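Local coordinates for protein putative eukaryotic translation initiation factor eIF-4E (Leishmania major, PDB 5WB5) that probably binds the methylated 5' cap of messenger RNA and takes part in initiating translation, at residues 25-30 against 144-149; 136-141 against 165-170; 91-96 against 179-184. All blocks are in the same frame, centred on the assembly; numbering follows the deposited sequence.

Interaction 1. Residues 25-30 against 144-149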
# COMPACT_ATOMS: atom_id res chain seq x y z
N ARG A 25 -0.32 -2.61 14.03
CA ARG A 25 -0.21 -1.18 13.82
C ARG A 25 -1.37 -0.70 12.97
O ARG A 25 -1.91 -1.45 12.15
CB ARG A 25 1.12 -0.81 13.14
CG ARG A 25 2.36 -1.23 13.92
CD ARG A 25 3.64 -0.83 13.19
NE ARG A 25 3.92 -1.69 12.05
CZ ARG A 25 4.91 -1.48 11.18
NH1 ARG A 25 5.72 -0.44 11.33
NH2 ARG A 25 5.09 -2.32 10.17
N ALA A 26 -1.76 0.56 13.17
CA ALA A 26 -2.71 1.19 12.28
C ALA A 26 -2.01 1.61 10.99
O ALA A 26 -0.80 1.81 10.95
CB ALA A 26 -3.36 2.40 12.95
N TRP A 27 -2.79 1.74 9.92
CA TRP A 27 -2.23 2.08 8.62
C TRP A 27 -3.17 3.02 7.88
O TRP A 27 -4.38 2.78 7.84
CB TRP A 27 -1.99 0.82 7.77
CG TRP A 27 -0.99 -0.11 8.37
CD1 TRP A 27 -1.24 -1.08 9.30
CD2 TRP A 27 0.41 -0.17 8.09
NE1 TRP A 27 -0.08 -1.73 9.62
CE2 TRP A 27 0.95 -1.20 8.89
CE3 TRP A 27 1.26 0.55 7.24
CZ2 TRP A 27 2.30 -1.53 8.86
CZ3 TRP A 27 2.61 0.22 7.22
CH2 TRP A 27 3.11 -0.81 8.03
N THR A 28 -2.61 4.07 7.30
CA THR A 28 -3.37 5.07 6.56
C THR A 28 -3.08 4.96 5.07
O THR A 28 -1.92 4.77 4.67
CB THR A 28 -3.05 6.48 7.06
OG1 THR A 28 -3.24 6.56 8.47
CG2 THR A 28 -3.94 7.51 6.37
N LEU A 29 -4.14 5.10 4.27
CA LEU A 29 -4.07 5.05 2.82
C LEU A 29 -4.20 6.46 2.25
O LEU A 29 -5.01 7.26 2.73
CB LEU A 29 -5.17 4.15 2.26
CG LEU A 29 -5.41 4.13 0.74
CD1 LEU A 29 -4.28 3.42 0.01
CD2 LEU A 29 -6.74 3.46 0.41
N TRP A 30 -3.40 6.75 1.22
CA TRP A 30 -3.39 8.04 0.55
C TRP A 30 -3.43 7.81 -0.96
O TRP A 30 -3.02 6.75 -1.45
CB TRP A 30 -2.15 8.86 0.90
CG TRP A 30 -1.75 8.84 2.36
CD1 TRP A 30 -1.40 7.75 3.11
CD2 TRP A 30 -1.63 9.98 3.23
NE1 TRP A 30 -1.09 8.14 4.39
CE2 TRP A 30 -1.22 9.50 4.49
CE3 TRP A 30 -1.84 11.35 3.06
CZ2 TRP A 30 -1.01 10.34 5.58
CZ3 TRP A 30 -1.64 12.19 4.14
CH2 TRP A 30 -1.22 11.68 5.39
N ALA A 144 0.80 -8.58 3.30
CA ALA A 144 2.05 -8.80 4.02
C ALA A 144 2.39 -7.61 4.91
O ALA A 144 2.94 -7.78 6.01
CB ALA A 144 3.18 -9.06 3.02
N THR A 145 2.06 -6.40 4.46
CA THR A 145 2.30 -5.22 5.29
C THR A 145 1.47 -5.28 6.56
O THR A 145 2.01 -5.24 7.68
CB THR A 145 1.99 -3.95 4.49
OG1 THR A 145 2.73 -3.96 3.27
CG2 THR A 145 2.35 -2.71 5.30
N VAL A 146 0.15 -5.41 6.42
CA VAL A 146 -0.72 -5.37 7.59
C VAL A 146 -0.48 -6.58 8.49
O VAL A 146 -0.52 -6.48 9.72
CB VAL A 146 -2.20 -5.25 7.19
CG1 VAL A 146 -2.45 -3.92 6.50
CG2 VAL A 146 -2.62 -6.41 6.30
N GLY A 147 -0.21 -7.74 7.89
CA GLY A 147 0.05 -8.95 8.63
C GLY A 147 1.42 -9.04 9.26
O GLY A 147 1.70 -10.00 9.98
N GLU A 148 2.30 -8.08 8.99
CA GLU A 148 3.61 -7.97 9.62
C GLU A 148 4.55 -9.11 9.24
O GLU A 148 5.50 -9.39 9.97
CB GLU A 148 3.48 -7.90 11.15
CG GLU A 148 2.75 -6.67 11.65
CD GLU A 148 3.52 -5.39 11.40
OE1 GLU A 148 4.74 -5.47 11.14
OE2 GLU A 148 2.90 -4.31 11.48
N TYR A 149 4.30 -9.79 8.12
CA TYR A 149 5.25 -10.77 7.60
C TYR A 149 6.00 -10.24 6.39
O TYR A 149 6.49 -11.03 5.57
CB TYR A 149 4.56 -12.10 7.28
CG TYR A 149 3.36 -12.04 6.36
CD1 TYR A 149 2.10 -11.75 6.86
CD2 TYR A 149 3.48 -12.33 5.01
CE1 TYR A 149 1.00 -11.72 6.04
CE2 TYR A 149 2.37 -12.31 4.17
CZ TYR A 149 1.13 -12.00 4.70
OH TYR A 149 0.01 -11.96 3.89
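Arg25 opens the contact at the corner where strand 22-32 turns, and its guanidinium reaches Glu148, just past the end of helix 133-147. A bend at chi3 (-75°) turns the guanidinium so that it is side-on to Glu148: NE donates to OE2 of Glu148 at 2.9 Å, and Arg25 NH2 reaches the same oxygen at 3.2 Å. Both nitrogens use the syn lone pair of OE2 and keep it in the guanidinium plane, although the planes of the two groups are 49° apart; Arg25 is poorly ordered, so its details are approximate. NH1 bonds to Gln81 and to the carbonyl of Val164, while Glu148 OE1 also forms a salt bridge with a basic side chain of another protein's chain. Two residues on, Trp27 points toward the helix. Thr145 CG2 sits over one face of its six-membered ring, 3.6 Å from the centroid and 20° off the normal, a CH-pi contact. Val146 CG1 lies over the same face at the pyrrole end, 4.2 Å from Trp27 CD1, while Glu148 OE2 comes to the ring edge. Another protein's chain hydrogen-bonds the backbone of Gly147, on the helical face where eIF4E relatives bind partner proteins. The positive phi of Glu148 marks a Schellman motif, and this helix packed on the curved antiparallel sheet is typical of the eIF4E fold.

Interaction 2. Residues 136-141 against 165-170; sequences KAWENV and TGIVMS
The broad indole of Trp138 is the main bump on this face of helix 133-147, and the hollow that takes it is lined by Ile167 and Met169, both pointing toward the helix from strand 164-171. With CG anti to the backbone N (chi1 179°), the indole reaches out from the helix to the strand. Met169 CB then rests on one face of its six-membered ring, 3.6 Å from the centroid and only 11° off the normal, as a CH-pi contact. Beyond CB the methionine chain bends at chi2 and again at chi3, which carries CE back to 4.0 Å from Trp138 CE3. Ile167 supplies a bump in the other direction. Its CG1 occupies the crowded position between N and carbonyl carbon (chi1 58°), and the extended chi2 pushes CD1 into the notch between Trp138 and Val141, 3.6 Å from Trp138 CZ3 and 4.0 Å from Val141 CG1. Leu178, on the next strand, touches both Trp138 and Val141. No hydrogen bond crosses; the join is wholly apolar and buried. Segments 136-141 and 165-170 run nearly antiparallel, their axes 10.5 Å apart at closest approach, the helix-on-sheet packing that builds the core of the eIF4E fold.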
# COMPACT_ATOMS: atom_id res chain seq x y z
N LYS A 136 -3.08 -8.58 -8.10
CA LYS A 136 -2.82 -9.65 -7.15
C LYS A 136 -1.55 -9.39 -6.35
O LYS A 136 -1.52 -9.61 -5.13
CB LYS A 136 -2.71 -10.99 -7.88
CG LYS A 136 -4.02 -11.50 -8.46
CD LYS A 136 -3.80 -12.75 -9.31
CE LYS A 136 -5.09 -13.23 -9.94
NZ LYS A 136 -4.85 -14.32 -10.94
N ALA A 137 -0.50 -8.90 -7.01
CA ALA A 137 0.74 -8.59 -6.30
C ALA A 137 0.55 -7.41 -5.35
O ALA A 137 1.09 -7.41 -4.23
CB ALA A 137 1.85 -8.30 -7.30
N TRP A 138 -0.22 -6.41 -5.78
CA TRP A 138 -0.52 -5.28 -4.91
C TRP A 138 -1.23 -5.75 -3.64
O TRP A 138 -0.86 -5.38 -2.52
CB TRP A 138 -1.35 -4.26 -5.69
CG TRP A 138 -1.77 -3.05 -4.93
CD1 TRP A 138 -3.03 -2.51 -4.90
CD2 TRP A 138 -0.95 -2.20 -4.12
NE1 TRP A 138 -3.04 -1.39 -4.11
CE2 TRP A 138 -1.77 -1.18 -3.62
CE3 TRP A 138 0.40 -2.21 -3.76
CZ2 TRP A 138 -1.29 -0.18 -2.78
CZ3 TRP A 138 0.88 -1.22 -2.93
CH2 TRP A 138 0.03 -0.22 -2.45
N GLU A 139 -2.25 -6.61 -3.81
CA GLU A 139 -2.98 -7.14 -2.67
C GLU A 139 -2.07 -7.99 -1.77
O GLU A 139 -2.15 -7.90 -0.54
CB GLU A 139 -4.18 -7.96 -3.15
CG GLU A 139 -5.25 -7.15 -3.87
CD GLU A 139 -6.37 -8.01 -4.43
OE1 GLU A 139 -6.25 -9.25 -4.39
OE2 GLU A 139 -7.37 -7.44 -4.93
N ASN A 140 -1.21 -8.81 -2.37
CA ASN A 140 -0.31 -9.64 -1.58
C ASN A 140 0.62 -8.79 -0.74
O ASN A 140 0.85 -9.08 0.44
CB ASN A 140 0.48 -10.57 -2.49
CG ASN A 140 -0.36 -11.70 -3.06
OD1 ASN A 140 -1.42 -12.03 -2.53
ND2 ASN A 140 0.12 -12.30 -4.14
N VAL A 141 1.18 -7.72 -1.32
CA VAL A 141 2.10 -6.88 -0.57
C VAL A 141 1.36 -6.11 0.52
O VAL A 141 1.89 -5.92 1.62
CB VAL A 141 2.85 -5.93 -1.52
CG1 VAL A 141 3.76 -4.99 -0.73
CG2 VAL A 141 3.67 -6.73 -2.52
N THR A 165 8.11 1.16 7.16
CA THR A 165 7.24 2.29 7.47
C THR A 165 6.06 2.42 6.52
O THR A 165 5.01 2.94 6.91
CB THR A 165 8.03 3.60 7.45
OG1 THR A 165 8.56 3.82 6.14
CG2 THR A 165 9.18 3.55 8.45
N GLY A 166 6.21 1.97 5.27
CA GLY A 166 5.08 2.05 4.36
C GLY A 166 5.40 1.44 3.02
O GLY A 166 6.46 0.85 2.81
N ILE A 167 4.44 1.57 2.10
CA ILE A 167 4.57 1.10 0.73
C ILE A 167 3.86 2.08 -0.20
O ILE A 167 2.98 2.84 0.21
CB ILE A 167 4.00 -0.32 0.52
CG1 ILE A 167 2.53 -0.38 0.90
CG2 ILE A 167 4.81 -1.34 1.31
CD1 ILE A 167 1.85 -1.68 0.53
N VAL A 168 4.25 2.04 -1.47
CA VAL A 168 3.74 2.96 -2.48
C VAL A 168 3.62 2.21 -3.79
O VAL A 168 4.58 1.58 -4.25
CB VAL A 168 4.65 4.20 -2.66
CG1 VAL A 168 4.07 5.15 -3.70
CG2 VAL A 168 4.86 4.92 -1.33
N MET A 169 2.44 2.27 -4.39
CA MET A 169 2.22 1.82 -5.76
C MET A 169 2.06 3.06 -6.63
O MET A 169 1.33 3.99 -6.26
CB MET A 169 0.99 0.92 -5.87
CG MET A 169 0.61 0.54 -7.29
SD MET A 169 1.96 -0.30 -8.14
CE MET A 169 1.74 -1.97 -7.55
N SER A 170 2.76 3.09 -7.76
CA SER A 170 2.79 4.27 -8.63
C SER A 170 2.51 3.84 -10.06
O SER A 170 3.33 3.17 -10.68
CB SER A 170 4.15 4.97 -8.53
OG SER A 170 4.11 6.25 -9.14

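Interaction 3. Residues 91-96 against 179-184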
# COMPACT_ATOMS: atom_id res chain seq x y z
N PRO A 91 10.16 12.13 9.89
CA PRO A 91 11.26 11.56 10.70
C PRO A 91 11.38 10.06 10.57
O PRO A 91 12.47 9.51 10.80
CB PRO A 91 10.90 11.98 12.13
CG PRO A 91 10.02 13.17 11.98
CD PRO A 91 9.25 12.96 10.71
N ALA A 92 10.30 9.36 10.23
CA ALA A 92 10.36 7.91 10.09
C ALA A 92 11.12 7.50 8.84
O ALA A 92 11.69 6.41 8.79
CB ALA A 92 8.94 7.33 10.07
N ASN A 93 11.13 8.36 7.81
CA ASN A 93 11.77 8.04 6.54
C ASN A 93 13.05 8.82 6.30
O ASN A 93 13.67 8.65 5.24
CB ASN A 93 10.79 8.30 5.39
CG ASN A 93 9.47 7.58 5.57
OD1 ASN A 93 9.44 6.42 5.98
ND2 ASN A 93 8.37 8.26 5.27
N LYS A 94 13.46 9.68 7.23
CA LYS A 94 14.63 10.53 6.99
C LYS A 94 15.89 9.69 6.82
O LYS A 94 16.64 9.87 5.86
CB LYS A 94 14.79 11.53 8.14
CG LYS A 94 15.09 10.90 9.49
CD LYS A 94 15.13 11.92 10.61
CE LYS A 94 15.40 11.26 11.95
NZ LYS A 94 15.63 12.24 13.04
N LYS A 95 16.14 8.76 7.75
CA LYS A 95 17.35 7.95 7.69
C LYS A 95 17.21 6.79 6.71
O LYS A 95 18.21 6.33 6.15
CB LYS A 95 17.69 7.40 9.08
CG LYS A 95 18.11 8.46 10.08
CD LYS A 95 18.35 7.86 11.46
CE LYS A 95 18.75 8.92 12.47
NZ LYS A 95 18.93 8.35 13.84
N GLY A 96 15.99 6.30 6.51
CA GLY A 96 15.77 5.13 5.69
C GLY A 96 15.71 5.45 4.21
O GLY A 96 16.09 6.53 3.75
N ALA A 179 7.02 0.06 -4.28
CA ALA A 179 8.09 0.54 -3.42
C ALA A 179 7.74 0.22 -1.97
O ALA A 179 6.60 0.41 -1.55
CB ALA A 179 8.32 2.05 -3.59
N VAL A 180 8.73 -0.25 -1.22
CA VAL A 180 8.61 -0.50 0.21
C VAL A 180 9.54 0.48 0.90
O VAL A 180 10.77 0.38 0.77
CB VAL A 180 8.96 -1.96 0.56
CG1 VAL A 180 8.79 -2.20 2.06
CG2 VAL A 180 8.10 -2.92 -0.24
N TRP A 181 8.96 1.44 1.61
CA TRP A 181 9.72 2.45 2.34
C TRP A 181 10.04 1.93 3.73
O TRP A 181 9.12 1.67 4.53
CB TRP A 181 8.95 3.76 2.43
CG TRP A 181 8.80 4.50 1.14
CD1 TRP A 181 8.67 3.96 -0.11
CD2 TRP A 181 8.77 5.92 0.97
NE1 TRP A 181 8.56 4.96 -1.05
CE2 TRP A 181 8.62 6.18 -0.41
CE3 TRP A 181 8.85 7.01 1.85
CZ2 TRP A 181 8.54 7.47 -0.93
CZ3 TRP A 181 8.78 8.29 1.33
CH2 TRP A 181 8.62 8.51 -0.05
N VAL A 182 11.34 1.80 4.02
CA VAL A 182 11.83 1.35 5.32
C VAL A 182 12.32 2.56 6.11
O VAL A 182 12.14 3.71 5.68
CB VAL A 182 12.96 0.31 5.15
CG1 VAL A 182 12.47 -0.87 4.34
CG2 VAL A 182 14.18 0.94 4.49
N SER A 183 12.95 2.32 7.26
CA SER A 183 13.39 3.38 8.15
C SER A 183 14.90 3.44 8.33
O SER A 183 15.42 4.53 8.57
CB SER A 183 12.75 3.21 9.54
OG SER A 183 13.15 1.99 10.15
N ASP A 184 15.61 2.32 8.23
CA ASP A 184 17.05 2.27 8.44
C ASP A 184 17.71 1.80 7.15
O ASP A 184 17.62 0.62 6.80
CB ASP A 184 17.40 1.35 9.61
CG ASP A 184 18.89 1.34 9.93
OD1 ASP A 184 19.41 2.38 10.39
OD2 ASP A 184 19.53 0.29 9.72
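Two backbone amides, those of Thr165 and Gly166, hold the carbonyl oxygen of Trp181, and the hydroxyl of Thr165 stands by as a third partner. The two amides make the pair a classic beta bulge facing Trp181. The single hydroxyl proton lies between Trp181 O and OD1 of Asn93 and is probably shared by them, which ties the short, weakly bonded helix 91-94 to strand 175-182. The other arm of the Asn93 amide, ND2, bonds to Met87 O, so both ends of this buried group have a partner and its rotation is fixed.

Held this way, the amide stands at the rim of the Trp181 indole. Asn93 ND2 lies 3.7 Å from Trp181 CE3, near the ring plane, and the amide is turned 81° against the ring, so the two groups meet edge-on and do not stack. Farther along, the backbones close up. Ala92 O receives a CA-H contact from Ser183 (CA to O 3.5 Å, 129° at the hydrogen), and Ser183 CB is at a similar distance from that oxygen. Ser183 OG, in the crowded position between N and carbonyl carbon (chi1 63°), is hydrogen-bonded to Pro162 O. Gly96 passes beside Ser183, just beyond the strand, their CA atoms 3.8 Å apart, without a hydrogen bond between them; its backbone is hydrogen-bonded to His215. Lys95 lays its CB 3.7 Å from Ser183 O and then leads its extended chain away.

This short helix follows directly on a loop that in eIF4E relatives carries cap-binding residues. It is set against the end of strand 175-182, with strand 164-171 on one side of that strand and strand 97-104 on the other, while Val180 and Val182 rest on helix 188-200.

Strand 164-171 joins the three contacts. Interactions 1 and 2 share helix 133-147, their centres about 10 Å apart: Trp27 CZ3 lies 3.7 Å from Thr165 O, and Thr145 OG1 is as close to Ile167 CD1, so the two packings meet. From interaction 2 to interaction 3, whose centres are about 15 Å apart, the link is polar, with Thr165 OG1 2.7 Å from both Asn93 OD1 and Trp181 O, probable hydrogen bonds. Interactions 1 and 3 do not touch, their nearest atoms being about 6 Å apart. Another protein's chain reaches 1 and, through Asn140, the helix of 2, but not 3, which lies beside the loop that probably carries cap-binding residues, as in relatives.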